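Local atomic coordinates of nidogen-1 (Mus musculus, PDB entry 1GL4), a protein that is a sulfated basement-membrane glycoprotein that associates tightly with laminin and binds collagen IV and perlecan, the latter through the G2 fragment described here. Residues 100-104 and 177-183; 90-96 and 260-266; 24-29 and 236-240. One frame throughout, in Å; residues are numbered along the deposited sequence.

Contact 1 of 3, residues 100-104 and 177-183; sequences YSLLP and IPYGASV
Residues 100-104 run with helical backbone angles, Leu103 N bonding to Tyr100 O at 3.2 Å, while 177-183 passes through a type II turn, Pro178 to Ala181. Gly180 has phi/psi 86/-2, where a CB would jam against the preceding carbonyl. Ser101 and Ile177 come closest, CA to CA 4.7 Å. Tyr100 (chi1 -60°, chi2 95°) lays its flat ring over the turn's peptides: Gly180 N is 3.2 Å from CE2, and Tyr179 CA makes a CH-pi contact 4.2 Å from the centroid. The tyrosine rings are slid apart, centroids 5.7 Å, planes at 29°. Ser101, chi1 m, has a hydroxyl short enough to accept from Ile177 N at OG (3.0 Å). Next to it, apolar shapes mesh: Ile177 (m, t) puts CD1 3.5 Å from Pro104 CG, and Val183 (t) puts CG2 3.7 Å from CB of Leu103 (m, t). Leu103 also touches strand 248-261. In this GFP-like barrel, the loop between helices 96-99 and 107-115 packs against the turn leading into strand 182-195.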
loop_
_atom_site.group_PDB
_atom_site.type_symbol
_atom_site.label_atom_id
_atom_site.label_comp_id
_atom_site.label_asym_id
_atom_site.label_seq_id
_atom_site.Cartn_x
_atom_site.Cartn_y
_atom_site.Cartn_z
ATOM N N TYR A 100 18.815 -1.392 -2.102
ATOM C CA TYR A 100 18.928 -1.620 -0.671
ATOM C C TYR A 100 18.765 -0.335 0.140
ATOM O O TYR A 100 18.189 -0.355 1.224
ATOM C CB TYR A 100 20.264 -2.297 -0.344
ATOM C CG TYR A 100 20.438 -3.642 -1.019
ATOM C CD1 TYR A 100 21.120 -3.756 -2.231
ATOM C CD2 TYR A 100 19.894 -4.800 -0.456
ATOM C CE1 TYR A 100 21.257 -4.987 -2.866
ATOM C CE2 TYR A 100 20.023 -6.035 -1.083
ATOM C CZ TYR A 100 20.709 -6.121 -2.287
ATOM O OH TYR A 100 20.850 -7.340 -2.905
ATOM N N SER A 101 19.245 0.786 -0.392
ATOM C CA SER A 101 19.134 2.054 0.325
ATOM C C SER A 101 17.720 2.636 0.379
ATOM O O SER A 101 17.471 3.569 1.136
ATOM C CB SER A 101 20.101 3.085 -0.266
ATOM O OG SER A 101 21.444 2.704 -0.001
ATOM N N LEU A 102 16.802 2.097 -0.419
ATOM C CA LEU A 102 15.417 2.574 -0.415
ATOM C C LEU A 102 14.541 1.721 0.514
ATOM O O LEU A 102 13.367 2.032 0.743
ATOM C CB LEU A 102 14.830 2.533 -1.830
ATOM C CG LEU A 102 15.498 3.395 -2.909
ATOM C CD1 LEU A 102 14.841 3.124 -4.251
ATOM C CD2 LEU A 102 15.389 4.864 -2.542
ATOM N N LEU A 103 15.120 0.653 1.060
ATOM C CA LEU A 103 14.379 -0.254 1.941
ATOM C C LEU A 103 13.618 0.383 3.102
ATOM O O LEU A 103 12.515 -0.049 3.434
ATOM C CB LEU A 103 15.310 -1.347 2.482
ATOM C CG LEU A 103 15.630 -2.483 1.497
ATOM C CD1 LEU A 103 16.662 -3.425 2.097
ATOM C CD2 LEU A 103 14.346 -3.240 1.161
ATOM N N PRO A 104 14.190 1.413 3.746
ATOM C CA PRO A 104 13.472 2.032 4.866
ATOM C C PRO A 104 12.262 2.873 4.450
ATOM O O PRO A 104 11.424 3.210 5.283
ATOM C CB PRO A 104 14.542 2.907 5.531
ATOM C CG PRO A 104 15.844 2.285 5.097
ATOM C CD PRO A 104 15.568 1.920 3.663
ATOM N N ILE A 177 22.942 1.963 2.444
ATOM C CA ILE A 177 22.687 0.718 3.154
ATOM C C ILE A 177 23.531 -0.335 2.439
ATOM O O ILE A 177 23.527 -0.410 1.209
ATOM C CB ILE A 177 21.183 0.354 3.112
ATOM C CG1 ILE A 177 20.432 1.236 4.109
ATOM C CG2 ILE A 177 20.978 -1.118 3.441
ATOM C CD1 ILE A 177 18.999 0.890 4.285
ATOM N N PRO A 178 24.291 -1.142 3.199
ATOM C CA PRO A 178 25.151 -2.188 2.629
ATOM C C PRO A 178 24.428 -3.149 1.688
ATOM O O PRO A 178 23.292 -3.531 1.937
ATOM C CB PRO A 178 25.682 -2.915 3.866
ATOM C CG PRO A 178 25.715 -1.829 4.910
ATOM C CD PRO A 178 24.393 -1.125 4.669
ATOM N N TYR A 179 25.098 -3.533 0.607
ATOM C CA TYR A 179 24.526 -4.476 -0.348
ATOM C C TYR A 179 24.200 -5.780 0.384
ATOM O O TYR A 179 25.033 -6.311 1.127
ATOM C CB TYR A 179 25.529 -4.770 -1.476
ATOM C CG TYR A 179 25.513 -3.796 -2.640
ATOM C CD1 TYR A 179 25.111 -2.468 -2.472
ATOM C CD2 TYR A 179 25.935 -4.198 -3.909
ATOM C CE1 TYR A 179 25.131 -1.564 -3.541
ATOM C CE2 TYR A 179 25.961 -3.305 -4.981
ATOM C CZ TYR A 179 25.558 -1.990 -4.790
ATOM O OH TYR A 179 25.588 -1.109 -5.846
ATOM N N GLY A 180 22.987 -6.285 0.186
ATOM C CA GLY A 180 22.597 -7.533 0.817
ATOM C C GLY A 180 22.035 -7.428 2.221
ATOM O O GLY A 180 21.651 -8.436 2.812
ATOM N N ALA A 181 21.986 -6.217 2.764
ATOM C CA ALA A 181 21.450 -6.013 4.102
ATOM C C ALA A 181 19.922 -6.019 4.047
ATOM O O ALA A 181 19.331 -5.919 2.967
ATOM C CB ALA A 181 21.956 -4.686 4.668
ATOM N N SER A 182 19.287 -6.153 5.207
ATOM C CA SER A 182 17.829 -6.152 5.292
ATOM C C SER A 182 17.398 -5.080 6.296
ATOM O O SER A 182 18.224 -4.581 7.061
ATOM C CB SER A 182 17.319 -7.532 5.724
ATOM O OG SER A 182 17.937 -7.951 6.929
ATOM N N VAL A 183 16.112 -4.729 6.292
ATOM C CA VAL A 183 15.585 -3.695 7.185
ATOM C C VAL A 183 14.293 -4.116 7.899
ATOM O O VAL A 183 13.451 -4.806 7.323
ATOM C CB VAL A 183 15.312 -2.387 6.381
ATOM C CG1 VAL A 183 14.523 -1.404 7.217
ATOM C CG2 VAL A 183 16.630 -1.764 5.941
#

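Contact 2 of 3, residues 90-96 and 260-266; sequences AISTIPE and YNKEERI
Glu96, Arg265 and Ile266 bury the most surface here. Strand 90-92 pairs antiparallel with the start of strand 266-276; Ser92 and Ile266 are a non-hydrogen-bonded pair, CA atoms 4.3 Å apart. Ile266 (chi1 and chi2 t) shares a face with Ser92 and brings CD1 to 3.8 Å from Ala90 CB; its CA lies 3.5 Å from Ile91 O in a CA-H...O contact. Arg265, at phi/psi 49/55, presents its O to three donors: Thr93 N (3.1 Å), Ile94 N (3.2 Å) and Ser92 OG (3.1 Å, chi1 t). Its extended side chain (m, t, t) forms a salt bridge, NH2 to Glu96 OE2 at 2.8 Å, with the oxygen out of the guanidinium plane; the carboxylate's position (chi1 -17°, between rotamer wells) is less certain. Tyr260 (t) combines an apolar ring, CE1 3.8 Å from Ile94 CG2, with a hydroxyl giving a 2.7 Å bond to Ile94 O. The perlecan chain packs on Ala90, Ser92, Thr93 and Ile266, and Glu264 OE2 bonds to one of its aromatic side chains. Asn261 N and O both bond Ile266, with Arg265 bulged out: the G1 bulge that closes the hairpin of strands 248-261 and 266-276 at the perlecan-binding surface.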
loop_
_atom_site.group_PDB
_atom_site.type_symbol
_atom_site.label_atom_id
_atom_site.label_comp_id
_atom_site.label_asym_id
_atom_site.label_seq_id
_atom_site.Cartn_x
_atom_site.Cartn_y
_atom_site.Cartn_z
ATOM N N ALA A 90 4.697 -3.353 -5.353
ATOM C CA ALA A 90 5.881 -3.840 -6.062
ATOM C C ALA A 90 6.385 -2.748 -6.999
ATOM O O ALA A 90 5.605 -2.130 -7.726
ATOM C CB ALA A 90 5.547 -5.089 -6.863
ATOM N N ILE A 91 7.692 -2.516 -6.979
ATOM C CA ILE A 91 8.297 -1.505 -7.827
ATOM C C ILE A 91 9.467 -2.180 -8.536
ATOM O O ILE A 91 10.456 -2.542 -7.904
ATOM C CB ILE A 91 8.782 -0.313 -6.975
ATOM C CG1 ILE A 91 7.594 0.257 -6.184
ATOM C CG2 ILE A 91 9.411 0.747 -7.869
ATOM C CD1 ILE A 91 7.950 1.318 -5.147
ATOM N N SER A 92 9.361 -2.371 -9.846
ATOM C CA SER A 92 10.447 -3.059 -10.525
ATOM C C SER A 92 11.129 -2.396 -11.683
ATOM O O SER A 92 10.513 -1.753 -12.527
ATOM C CB SER A 92 10.042 -4.455 -10.961
ATOM O OG SER A 92 11.184 -5.099 -11.509
ATOM N N THR A 93 12.423 -2.688 -11.709
ATOM C CA THR A 93 13.425 -2.193 -12.615
ATOM C C THR A 93 13.984 -1.109 -11.714
ATOM O O THR A 93 13.928 0.079 -12.012
ATOM C CB THR A 93 12.869 -1.604 -13.930
ATOM O OG1 THR A 93 11.966 -0.526 -13.648
ATOM C CG2 THR A 93 12.168 -2.697 -14.738
ATOM N N ILE A 94 14.445 -1.559 -10.551
ATOM C CA ILE A 94 15.071 -0.696 -9.559
ATOM C C ILE A 94 16.500 -1.219 -9.478
ATOM O O ILE A 94 16.718 -2.377 -9.126
ATOM C CB ILE A 94 14.396 -0.822 -8.169
ATOM C CG1 ILE A 94 13.062 -0.062 -8.150
ATOM C CG2 ILE A 94 15.322 -0.266 -7.094
ATOM C CD1 ILE A 94 13.203 1.454 -8.267
ATOM N N PRO A 95 17.487 -0.371 -9.818
ATOM C CA PRO A 95 18.921 -0.692 -9.811
ATOM C C PRO A 95 19.445 -1.138 -8.451
ATOM O O PRO A 95 19.035 -0.603 -7.424
ATOM C CB PRO A 95 19.573 0.617 -10.256
ATOM C CG PRO A 95 18.498 1.296 -11.051
ATOM C CD PRO A 95 17.275 1.027 -10.228
ATOM N N GLU A 96 20.361 -2.106 -8.459
ATOM C CA GLU A 96 20.959 -2.620 -7.230
ATOM C C GLU A 96 21.716 -1.509 -6.512
ATOM O O GLU A 96 21.950 -1.575 -5.306
ATOM C CB GLU A 96 21.937 -3.757 -7.535
ATOM C CG GLU A 96 21.783 -4.385 -8.912
ATOM C CD GLU A 96 22.129 -3.422 -10.036
ATOM O OE1 GLU A 96 23.245 -2.858 -10.012
ATOM O OE2 GLU A 96 21.286 -3.231 -10.942
ATOM N N TYR A 260 14.107 -6.187 -0.977
ATOM C CA TYR A 260 14.647 -5.864 -2.292
ATOM C C TYR A 260 15.330 -7.111 -2.828
ATOM O O TYR A 260 16.203 -7.677 -2.167
ATOM C CB TYR A 260 15.668 -4.725 -2.248
ATOM C CG TYR A 260 16.302 -4.483 -3.608
ATOM C CD1 TYR A 260 15.550 -3.973 -4.671
ATOM C CD2 TYR A 260 17.628 -4.854 -3.860
ATOM C CE1 TYR A 260 16.099 -3.846 -5.953
ATOM C CE2 TYR A 260 18.183 -4.734 -5.132
ATOM C CZ TYR A 260 17.413 -4.231 -6.173
ATOM O OH TYR A 260 17.966 -4.120 -7.429
ATOM N N ASN A 261 14.918 -7.545 -4.013
ATOM C CA ASN A 261 15.509 -8.722 -4.630
ATOM C C ASN A 261 16.363 -8.308 -5.825
ATOM O O ASN A 261 15.866 -7.751 -6.808
ATOM C CB ASN A 261 14.422 -9.707 -5.070
ATOM C CG ASN A 261 15.000 -10.952 -5.715
ATOM O OD1 ASN A 261 15.330 -10.957 -6.901
ATOM N ND2 ASN A 261 15.151 -12.008 -4.929
ATOM N N LYS A 262 17.656 -8.580 -5.710
ATOM C CA LYS A 262 18.631 -8.249 -6.734
ATOM C C LYS A 262 18.399 -9.003 -8.046
ATOM O O LYS A 262 18.567 -8.442 -9.128
ATOM C CB LYS A 262 20.034 -8.553 -6.200
ATOM C CG LYS A 262 21.161 -8.201 -7.144
ATOM C CD LYS A 262 22.503 -8.588 -6.538
ATOM C CE LYS A 262 23.660 -8.150 -7.422
ATOM N NZ LYS A 262 23.609 -8.756 -8.784
ATOM N N GLU A 263 18.006 -10.270 -7.944
ATOM C CA GLU A 263 17.774 -11.100 -9.125
ATOM C C GLU A 263 16.704 -10.555 -10.063
ATOM O O GLU A 263 16.913 -10.499 -11.274
ATOM C CB GLU A 263 17.411 -12.529 -8.711
ATOM C CG GLU A 263 18.576 -13.332 -8.150
ATOM C CD GLU A 263 19.216 -12.670 -6.945
ATOM O OE1 GLU A 263 18.497 -12.413 -5.954
ATOM O OE2 GLU A 263 20.437 -12.408 -6.992
ATOM N N GLU A 264 15.558 -10.166 -9.515
ATOM C CA GLU A 264 14.488 -9.626 -10.343
ATOM C C GLU A 264 14.469 -8.099 -10.273
ATOM O O GLU A 264 13.634 -7.451 -10.900
ATOM C CB GLU A 264 13.129 -10.208 -9.912
ATOM C CG GLU A 264 13.068 -11.737 -10.017
ATOM C CD GLU A 264 11.661 -12.311 -9.911
ATOM O OE1 GLU A 264 11.540 -13.549 -9.826
ATOM O OE2 GLU A 264 10.675 -11.542 -9.922
ATOM N N ARG A 265 15.411 -7.536 -9.521
ATOM C CA ARG A 265 15.514 -6.086 -9.358
ATOM C C ARG A 265 14.158 -5.497 -9.003
ATOM O O ARG A 265 13.667 -4.576 -9.661
ATOM C CB ARG A 265 16.037 -5.440 -10.639
ATOM C CG ARG A 265 17.462 -5.815 -10.975
ATOM C CD ARG A 265 17.941 -5.053 -12.190
ATOM N NE ARG A 265 19.373 -5.220 -12.405
ATOM C CZ ARG A 265 20.088 -4.478 -13.246
ATOM N NH1 ARG A 265 19.501 -3.517 -13.951
ATOM N NH2 ARG A 265 21.391 -4.694 -13.380
ATOM N N ILE A 266 13.559 -6.026 -7.945
ATOM C CA ILE A 266 12.252 -5.562 -7.526
ATOM C C ILE A 266 12.228 -5.168 -6.060
ATOM O O ILE A 266 12.787 -5.857 -5.208
ATOM C CB ILE A 266 11.187 -6.651 -7.796
ATOM C CG1 ILE A 266 9.819 -6.189 -7.297
ATOM C CG2 ILE A 266 11.605 -7.956 -7.136
ATOM C CD1 ILE A 266 8.686 -7.105 -7.724
#

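Contact 3 of 3, residues 24-29 and 236-240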
loop_
_atom_site.group_PDB
_atom_site.type_symbol
_atom_site.label_atom_id
_atom_site.label_comp_id
_atom_site.label_asym_id
_atom_site.label_seq_id
_atom_site.Cartn_x
_atom_site.Cartn_y
_atom_site.Cartn_z
ATOM N N TYR A 24 -28.127 21.706 -5.670
ATOM C CA TYR A 24 -28.150 22.608 -4.529
ATOM C C TYR A 24 -28.158 24.042 -5.036
ATOM O O TYR A 24 -27.971 24.291 -6.228
ATOM C CB TYR A 24 -26.934 22.381 -3.627
ATOM C CG TYR A 24 -26.847 20.981 -3.065
ATOM C CD1 TYR A 24 -26.362 19.927 -3.839
ATOM C CD2 TYR A 24 -27.283 20.700 -1.771
ATOM C CE1 TYR A 24 -26.316 18.626 -3.340
ATOM C CE2 TYR A 24 -27.244 19.403 -1.261
ATOM C CZ TYR A 24 -26.759 18.371 -2.052
ATOM O OH TYR A 24 -26.722 17.085 -1.559
ATOM N N ALA A 25 -28.371 24.984 -4.123
ATOM C CA ALA A 25 -28.418 26.395 -4.473
ATOM C C ALA A 25 -27.298 26.810 -5.423
ATOM O O ALA A 25 -27.558 27.322 -6.513
ATOM C CB ALA A 25 -28.366 27.242 -3.205
ATOM N N THR A 26 -26.057 26.572 -5.012
ATOM C CA THR A 26 -24.894 26.955 -5.806
ATOM C C THR A 26 -24.381 25.915 -6.797
ATOM O O THR A 26 -23.587 26.241 -7.682
ATOM C CB THR A 26 -23.726 27.356 -4.892
ATOM O OG1 THR A 26 -23.494 26.315 -3.935
ATOM C CG2 THR A 26 -24.045 28.652 -4.157
ATOM N N GLY A 27 -24.815 24.668 -6.649
ATOM C CA GLY A 27 -24.355 23.638 -7.563
ATOM C C GLY A 27 -24.780 22.241 -7.168
ATOM O O GLY A 27 -25.639 22.066 -6.307
ATOM N N PHE A 28 -24.176 21.239 -7.798
ATOM C CA PHE A 28 -24.505 19.849 -7.509
ATOM C C PHE A 28 -23.311 19.098 -6.923
ATOM O O PHE A 28 -22.168 19.540 -7.044
ATOM C CB PHE A 28 -24.948 19.137 -8.786
ATOM C CG PHE A 28 -23.839 18.949 -9.781
ATOM C CD1 PHE A 28 -23.424 20.003 -10.588
ATOM C CD2 PHE A 28 -23.176 17.727 -9.878
ATOM C CE1 PHE A 28 -22.362 19.845 -11.479
ATOM C CE2 PHE A 28 -22.112 17.558 -10.763
ATOM C CZ PHE A 28 -21.705 18.619 -11.566
ATOM N N CYS A 29 -23.597 17.959 -6.295
ATOM C CA CYS A 29 -22.579 17.095 -5.704
ATOM C C CYS A 29 -22.933 15.635 -5.997
ATOM O O CYS A 29 -24.105 15.298 -6.196
ATOM C CB CYS A 29 -22.492 17.293 -4.187
ATOM S SG CYS A 29 -21.908 18.931 -3.649
ATOM N N CYS A 236 -16.583 18.674 -2.757
ATOM C CA CYS A 236 -17.716 19.401 -3.314
ATOM C C CYS A 236 -18.084 20.567 -2.401
ATOM O O CYS A 236 -18.360 20.381 -1.214
ATOM C CB CYS A 236 -18.913 18.469 -3.511
ATOM S SG CYS A 236 -20.159 19.160 -4.648
ATOM N N ALA A 237 -18.078 21.771 -2.967
ATOM C CA ALA A 237 -18.367 22.988 -2.210
ATOM C C ALA A 237 -19.851 23.294 -2.030
ATOM O O ALA A 237 -20.223 24.407 -1.663
ATOM C CB ALA A 237 -17.667 24.176 -2.860
ATOM N N HIS A 238 -20.698 22.307 -2.283
ATOM C CA HIS A 238 -22.131 22.496 -2.129
ATOM C C HIS A 238 -22.596 21.525 -1.050
ATOM O O HIS A 238 -21.773 20.982 -0.311
ATOM C CB HIS A 238 -22.832 22.232 -3.465
ATOM C CG HIS A 238 -22.188 22.932 -4.623
ATOM N ND1 HIS A 238 -22.107 24.304 -4.711
ATOM C CD2 HIS A 238 -21.543 22.448 -5.712
ATOM C CE1 HIS A 238 -21.440 24.636 -5.803
ATOM N NE2 HIS A 238 -21.086 23.528 -6.428
ATOM N N ASP A 239 -23.901 21.306 -0.950
ATOM C CA ASP A 239 -24.433 20.403 0.063
ATOM C C ASP A 239 -24.108 20.983 1.435
ATOM O O ASP A 239 -23.297 20.434 2.182
ATOM C CB ASP A 239 -23.805 19.012 -0.078
ATOM C CG ASP A 239 -24.457 17.981 0.824
ATOM O OD1 ASP A 239 -24.510 18.204 2.051
ATOM O OD2 ASP A 239 -24.914 16.943 0.303
ATOM N N ASP A 240 -24.742 22.106 1.752
ATOM C CA ASP A 240 -24.530 22.780 3.024
ATOM C C ASP A 240 -24.694 21.819 4.194
ATOM O O ASP A 240 -23.894 21.827 5.130
ATOM C CB ASP A 240 -25.510 23.947 3.165
ATOM C CG ASP A 240 -25.286 24.745 4.435
ATOM O OD1 ASP A 240 -25.468 24.175 5.535
ATOM O OD2 ASP A 240 -24.924 25.938 4.334
HETATM O O HOH W 1 -21.610 27.344 -1.898
#
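Covalently, the segments are joined by the disulfide of Cys29 and Cys236, SG to SG 2.0 Å with chi3 -90°, near its relaxed value. It ties the EGF-like module to the loop 236-240 of the G2 barrel.

Two polar side-chain pairs flank it. Thr26 OG1 and His238 ND1 share a hydrogen bond of 2.6 Å, which either could donate, and a water bridges Thr26 OG1 (3.0 Å) to Ala237 O (3.3 Å). Tyr24 OH lies 2.6 Å from Asp239 OD2 in a weak hydrogen bond. Polar groups suit this surface place, pairing with each other and with water.

Contacts with the rings complete the fit. Gly27 CA makes a CH-pi contact 3.4 Å from the His238 ring centroid, almost on its normal; a CB here would clash with the imidazole, so glycine fits. Asp239 CB makes another over the Tyr24 ring, 3.9 Å from its centroid. Cys29 SG meets the His238 ring at its edge, 5.0 Å from the centroid.

Residues 24-27 form the turn joining strands 19-23 and 28-32, and 28-29 begin the second strand, where Phe28 packs on Cys21, Asp23 and helix 8-11; 236-240 belongs to the loop between strands 221-232 and 248-261.

In the fold
Contacts 1 and 2 are neighbours at one end of the barrel, their centres about 12 Å apart, contact 1 on strand 182-195 and contact 2 on its neighbour 248-261. They touch directly: the Tyr100 and Tyr260 rings meet edge-to-face, and Leu103 packs on Tyr260. Both are partly buried, but contact 1 relies mainly on apolar and aromatic packing, whereas contact 2 uses hydrogen bonds to backbone carbonyls and a salt bridge beside perlecan. Contact 3 is a surface contact, centres about 50 and 47 Å from the others and across the chain's centre; there a disulfide and polar pairs join two modules. Along the chain contact 1 nests within contacts 2 and 3, which cross each other.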